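Local coordinates for DUF724 domain-containing protein 6-like (Raphanus sativus, PDB 5ZWX) that binds a histone H3 tail carrying a dimethyl-lysine mark through tandem Agenet domains, probably linking this heterochromatin mark to DNA methylation, at residues P11-P16 with R143-G148; S122-F125 with E130-R133. All blocks are in the same frame, centred on the assembly; numbering follows the deposited sequence.

The two contacts lie on opposite sides of the chain's centre, their own centres 29 Å apart and their nearest atoms about 13 Å from each other. Contact 1 joins the loop of 11-16, which runs into strand 19-22, to the end of strand 139-146, so it brings together residues from near the two chain ends. Contact 2 falls between these segments in sequence, pairing strands 120-125 and 130-135 as a hairpin; strand 139-146 follows next. Both reach the same curled antiparallel sheet. Contact 2 touches the bound peptide, whereas contact 1 ties the loop leading into strand 19-22 to the chain's last strands, consistent with a cassette folded as one unit.

Contact 1: P11-P16 with R143-G148; sequences PPFLKP and REWVNG
F13 and W145 meet at the surface of the Agenet cassette, where the loop before strand 19-22, at the start of an SH3-like barrel, faces the end of the strand 139-146. The loop is shaped by a type I beta turn from P11 to L14, closed by a hydrogen bond of 3.0 Å from L14 N to P11 O; proline suits P12, the second position, because its ring holds phi near the value a type I turn needs there. F13 takes the third position of the turn, its CB pointing toward the tryptophan. With chi1 at 76°, CG sits between the backbone N and the carbonyl carbon, which swings one flank of the ring to W145. CD1 comes within 4.0 Å of W145 CZ2. Beyond it, CE1 lies 3.9 Å from W145 NE1 and 4.1 Å from W145 CZ2, so that it lies alongside the NE1, CE2 and CZ2 side of the indole. The phenyl ring and the five-membered ring are nearly perpendicular, their planes at 82° and centroids 5.6 Å apart, yet the approach is oblique and the side chains slide past each other in opposite directions. An aromatic residue suits each place: broad, mostly apolar rings can make van der Waals contact between segments far apart in sequence. P79 touches both side chains, F13 also packs on V20, and W150 meets W145 edge-to-face, so the pair belongs to a larger apolar patch. G148, in the turn just after the strand, puts its C 3.4 Å above one indole face, offset toward the rim.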
loop_
_atom_site.group_PDB
_atom_site.type_symbol
_atom_site.label_atom_id
_atom_site.label_comp_id
_atom_site.label_asym_id
_atom_site.label_seq_id
_atom_site.Cartn_x
_atom_site.Cartn_y
_atom_site.Cartn_z
ATOM N N PRO A 11 11.836 2.331 13.591
ATOM C CA PRO A 11 10.613 1.729 14.125
ATOM C C PRO A 11 10.844 0.237 14.362
ATOM O O PRO A 11 11.479 -0.406 13.527
ATOM C CB PRO A 11 9.583 1.940 13.003
ATOM C CG PRO A 11 10.126 3.034 12.172
ATOM C CD PRO A 11 11.625 2.988 12.284
ATOM N N PRO A 12 10.336 -0.306 15.472
ATOM C CA PRO A 12 10.485 -1.737 15.796
ATOM C C PRO A 12 10.045 -2.735 14.700
ATOM O O PRO A 12 10.647 -3.807 14.570
ATOM C CB PRO A 12 9.607 -1.890 17.045
ATOM C CG PRO A 12 9.755 -0.559 17.737
ATOM C CD PRO A 12 9.727 0.448 16.584
ATOM N N PHE A 13 9.028 -2.409 13.915
ATOM C CA PHE A 13 8.577 -3.382 12.912
ATOM C C PHE A 13 9.583 -3.538 11.774
ATOM O O PHE A 13 9.529 -4.506 11.020
ATOM C CB PHE A 13 7.210 -2.998 12.336
ATOM C CG PHE A 13 7.260 -1.873 11.334
ATOM C CD1 PHE A 13 7.142 -0.552 11.749
ATOM C CD2 PHE A 13 7.403 -2.137 9.973
ATOM C CE1 PHE A 13 7.172 0.495 10.825
ATOM C CE2 PHE A 13 7.434 -1.103 9.046
ATOM C CZ PHE A 13 7.333 0.216 9.478
ATOM N N LEU A 14 10.499 -2.584 11.644
ATOM C CA LEU A 14 11.386 -2.575 10.498
ATOM C C LEU A 14 12.611 -3.431 10.756
ATOM O O LEU A 14 13.544 -3.004 11.443
ATOM C CB LEU A 14 11.790 -1.137 10.158
ATOM C CG LEU A 14 11.785 -0.589 8.733
ATOM C CD1 LEU A 14 10.645 -1.163 7.874
ATOM C CD2 LEU A 14 11.741 0.959 8.756
ATOM N N LYS A 15 12.605 -4.648 10.228
ATOM C CA LYS A 15 13.781 -5.506 10.303
ATOM C C LYS A 15 13.875 -6.335 9.028
ATOM O O LYS A 15 12.862 -6.527 8.338
ATOM C CB LYS A 15 13.717 -6.411 11.545
ATOM C CG LYS A 15 12.537 -7.366 11.547
ATOM C CD LYS A 15 12.435 -8.150 12.851
ATOM C CE LYS A 15 12.030 -7.247 14.008
ATOM N NZ LYS A 15 11.774 -8.028 15.238
ATOM N N PRO A 16 15.090 -6.814 8.692
ATOM C CA PRO A 16 15.188 -7.688 7.521
ATOM C C PRO A 16 14.159 -8.808 7.599
ATOM O O PRO A 16 13.985 -9.396 8.666
ATOM C CB PRO A 16 16.613 -8.246 7.606
ATOM C CG PRO A 16 17.372 -7.228 8.394
ATOM C CD PRO A 16 16.392 -6.636 9.367
ATOM N N ARG A 143 -6.670 2.764 6.292
ATOM C CA ARG A 143 -6.120 3.044 7.626
ATOM C C ARG A 143 -4.813 3.792 7.487
ATOM O O ARG A 143 -4.159 3.701 6.437
ATOM C CB ARG A 143 -5.896 1.753 8.419
ATOM C CG ARG A 143 -7.156 0.960 8.720
ATOM C CD ARG A 143 -7.163 0.483 10.188
ATOM N NE ARG A 143 -7.961 -0.732 10.331
ATOM C CZ ARG A 143 -8.163 -1.381 11.470
ATOM N NH1 ARG A 143 -7.626 -0.942 12.604
ATOM N NH2 ARG A 143 -8.906 -2.478 11.470
ATOM N N GLU A 144 -4.404 4.520 8.542
ATOM C CA GLU A 144 -3.155 5.258 8.467
ATOM C C GLU A 144 -2.267 4.789 9.588
ATOM O O GLU A 144 -2.755 4.450 10.655
ATOM C CB GLU A 144 -3.370 6.773 8.556
ATOM C CG GLU A 144 -3.973 7.415 7.301
ATOM C CD GLU A 144 -2.995 7.564 6.126
ATOM O OE1 GLU A 144 -1.764 7.435 6.284
ATOM O OE2 GLU A 144 -3.465 7.851 5.025
ATOM N N TRP A 145 -0.981 4.694 9.306
ATOM C CA TRP A 145 0.019 4.330 10.306
ATOM C C TRP A 145 0.634 5.611 10.824
ATOM O O TRP A 145 1.369 6.280 10.132
ATOM C CB TRP A 145 1.047 3.394 9.685
ATOM C CG TRP A 145 2.212 3.099 10.508
ATOM C CD1 TRP A 145 3.469 3.611 10.367
ATOM C CD2 TRP A 145 2.259 2.194 11.614
ATOM N NE1 TRP A 145 4.301 3.084 11.342
ATOM C CE2 TRP A 145 3.581 2.196 12.101
ATOM C CE3 TRP A 145 1.316 1.363 12.220
ATOM C CZ2 TRP A 145 3.974 1.416 13.194
ATOM C CZ3 TRP A 145 1.707 0.594 13.305
ATOM C CH2 TRP A 145 3.026 0.623 13.776
ATOM N N VAL A 146 0.287 5.983 12.049
ATOM C CA VAL A 146 0.636 7.288 12.559
ATOM C C VAL A 146 1.094 7.121 14.008
ATOM O O VAL A 146 0.445 6.435 14.807
ATOM C CB VAL A 146 -0.558 8.285 12.450
ATOM C CG1 VAL A 146 -0.142 9.675 12.872
ATOM C CG2 VAL A 146 -1.112 8.317 11.013
ATOM N N ASN A 147 2.241 7.701 14.315
ATOM C CA ASN A 147 2.777 7.614 15.676
ATOM C C ASN A 147 2.913 6.185 16.175
ATOM O O ASN A 147 2.602 5.899 17.318
ATOM C CB ASN A 147 1.890 8.396 16.631
ATOM C CG ASN A 147 2.438 9.757 16.932
ATOM O OD1 ASN A 147 3.055 9.974 17.979
ATOM N ND2 ASN A 147 2.232 10.689 16.008
ATOM N N GLY A 148 3.345 5.286 15.305
ATOM C CA GLY A 148 3.554 3.908 15.690
ATOM C C GLY A 148 2.292 3.133 15.963
ATOM O O GLY A 148 2.351 2.102 16.626
#

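Contact 2: S122-F125 with E130-R133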
loop_
_atom_site.group_PDB
_atom_site.type_symbol
_atom_site.label_atom_id
_atom_site.label_comp_id
_atom_site.label_asym_id
_atom_site.label_seq_id
_atom_site.Cartn_x
_atom_site.Cartn_y
_atom_site.Cartn_z
ATOM N N SER A 122 -18.532 2.683 -6.660
ATOM C CA SER A 122 -17.753 3.548 -7.578
ATOM C C SER A 122 -16.882 4.352 -6.660
ATOM O O SER A 122 -17.327 4.821 -5.606
ATOM C CB SER A 122 -18.632 4.447 -8.481
ATOM O OG SER A 122 -17.879 4.945 -9.557
ATOM N N VAL A 123 -15.616 4.440 -7.039
ATOM C CA VAL A 123 -14.595 5.022 -6.186
ATOM C C VAL A 123 -13.923 6.133 -6.984
ATOM O O VAL A 123 -13.553 5.937 -8.148
ATOM C CB VAL A 123 -13.546 3.982 -5.743
ATOM C CG1 VAL A 123 -12.375 4.662 -4.963
ATOM C CG2 VAL A 123 -14.190 2.904 -4.864
ATOM N N TYR A 124 -13.843 7.305 -6.366
ATOM C CA TYR A 124 -13.186 8.454 -6.959
ATOM C C TYR A 124 -11.763 8.546 -6.425
ATOM O O TYR A 124 -11.531 8.459 -5.212
ATOM C CB TYR A 124 -13.955 9.748 -6.658
ATOM C CG TYR A 124 -13.290 10.974 -7.261
ATOM C CD1 TYR A 124 -13.309 11.185 -8.651
ATOM C CD2 TYR A 124 -12.619 11.893 -6.464
ATOM C CE1 TYR A 124 -12.694 12.285 -9.214
ATOM C CE2 TYR A 124 -12.003 13.008 -7.028
ATOM C CZ TYR A 124 -12.043 13.189 -8.403
ATOM O OH TYR A 124 -11.440 14.281 -8.981
ATOM N N PHE A 125 -10.813 8.724 -7.341
ATOM C CA PHE A 125 -9.415 8.931 -6.970
ATOM C C PHE A 125 -9.007 10.366 -7.292
ATOM O O PHE A 125 -8.980 10.780 -8.455
ATOM C CB PHE A 125 -8.520 7.942 -7.707
ATOM C CG PHE A 125 -8.902 6.498 -7.482
ATOM C CD1 PHE A 125 -8.375 5.777 -6.414
ATOM C CD2 PHE A 125 -9.826 5.885 -8.317
ATOM C CE1 PHE A 125 -8.726 4.459 -6.203
ATOM C CE2 PHE A 125 -10.186 4.544 -8.142
ATOM C CZ PHE A 125 -9.642 3.826 -7.101
ATOM N N GLU A 130 -9.684 9.981 -11.358
ATOM C CA GLU A 130 -10.310 8.784 -11.929
ATOM C C GLU A 130 -11.558 8.387 -11.175
ATOM O O GLU A 130 -11.676 8.653 -9.988
ATOM C CB GLU A 130 -9.344 7.608 -11.946
ATOM C CG GLU A 130 -8.245 7.710 -13.016
ATOM C CD GLU A 130 -7.283 6.577 -12.897
ATOM O OE1 GLU A 130 -6.679 6.452 -11.794
ATOM O OE2 GLU A 130 -7.178 5.776 -13.849
ATOM N N GLN A 131 -12.511 7.789 -11.883
ATOM C CA GLN A 131 -13.725 7.298 -11.273
ATOM C C GLN A 131 -13.883 5.856 -11.751
ATOM O O GLN A 131 -14.089 5.631 -12.947
ATOM C CB GLN A 131 -14.925 8.167 -11.675
ATOM C CG GLN A 131 -16.262 7.708 -11.061
ATOM C CD GLN A 131 -16.459 8.235 -9.640
ATOM O OE1 GLN A 131 -16.303 9.439 -9.380
ATOM N NE2 GLN A 131 -16.803 7.337 -8.717
ATOM N N ILE A 132 -13.748 4.887 -10.844
ATOM C CA ILE A 132 -13.640 3.482 -11.234
ATOM C C ILE A 132 -14.542 2.586 -10.398
ATOM O O ILE A 132 -14.574 2.731 -9.174
ATOM C CB ILE A 132 -12.194 2.988 -11.110
ATOM C CG1 ILE A 132 -11.211 3.963 -11.807
ATOM C CG2 ILE A 132 -12.053 1.588 -11.686
ATOM C CD1 ILE A 132 -9.732 3.520 -11.735
ATOM N N ARG A 133 -15.250 1.650 -11.038
ATOM C CA ARG A 133 -16.122 0.703 -10.309
ATOM C C ARG A 133 -15.370 -0.512 -9.838
ATOM O O ARG A 133 -14.517 -1.012 -10.589
ATOM C CB ARG A 133 -17.262 0.219 -11.204
ATOM C CG ARG A 133 -18.270 1.273 -11.522
ATOM C CD ARG A 133 -19.476 0.637 -12.213
ATOM N NE ARG A 133 -20.505 1.638 -12.414
ATOM C CZ ARG A 133 -21.672 1.408 -12.999
ATOM N NH1 ARG A 133 -21.960 0.196 -13.457
ATOM N NH2 ARG A 133 -22.529 2.403 -13.136
#
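S122 OG accepts a hydrogen bond of 2.8 Å from Q131 NE2, the N-H pointing at it with an angle of 154° and the oxygen tilted slightly from the amide plane. Q131 reaches diagonally across the antiparallel hairpin because its chain bends at chi2 (83°); NE2 also bonds T113 OG1 on strand 106-116, while OE1 lies 3.5 Å from Y124 CD1. Two polar partners on NE2, S122 and T113, help set the amide's rotation. With an alanine here in place of the serine, the Q131 amide is likely to lose one of these two mates and be freer to turn. Between the backbones, V123 and I132 form one hydrogen-bonded pair and F125 and E130 another; the F125 N to E130 O bond is nearly straight, at 174°. On the face carrying V123, F125, E130 and I132, the phenyl ring of F125 has V123 CG1 over one face, 3.6 Å above its plane, and I132 CB at its edge. F125 CE2 also touches I132 CD1 at 3.8 Å. F125 and I132 pack on a modified side chain of the bound peptide, to which E130 OE1 is hydrogen-bonded. An aromatic surface beside a carboxylate is chemistry well suited to a methylated lysine, consistent with H3K9me2 recognition.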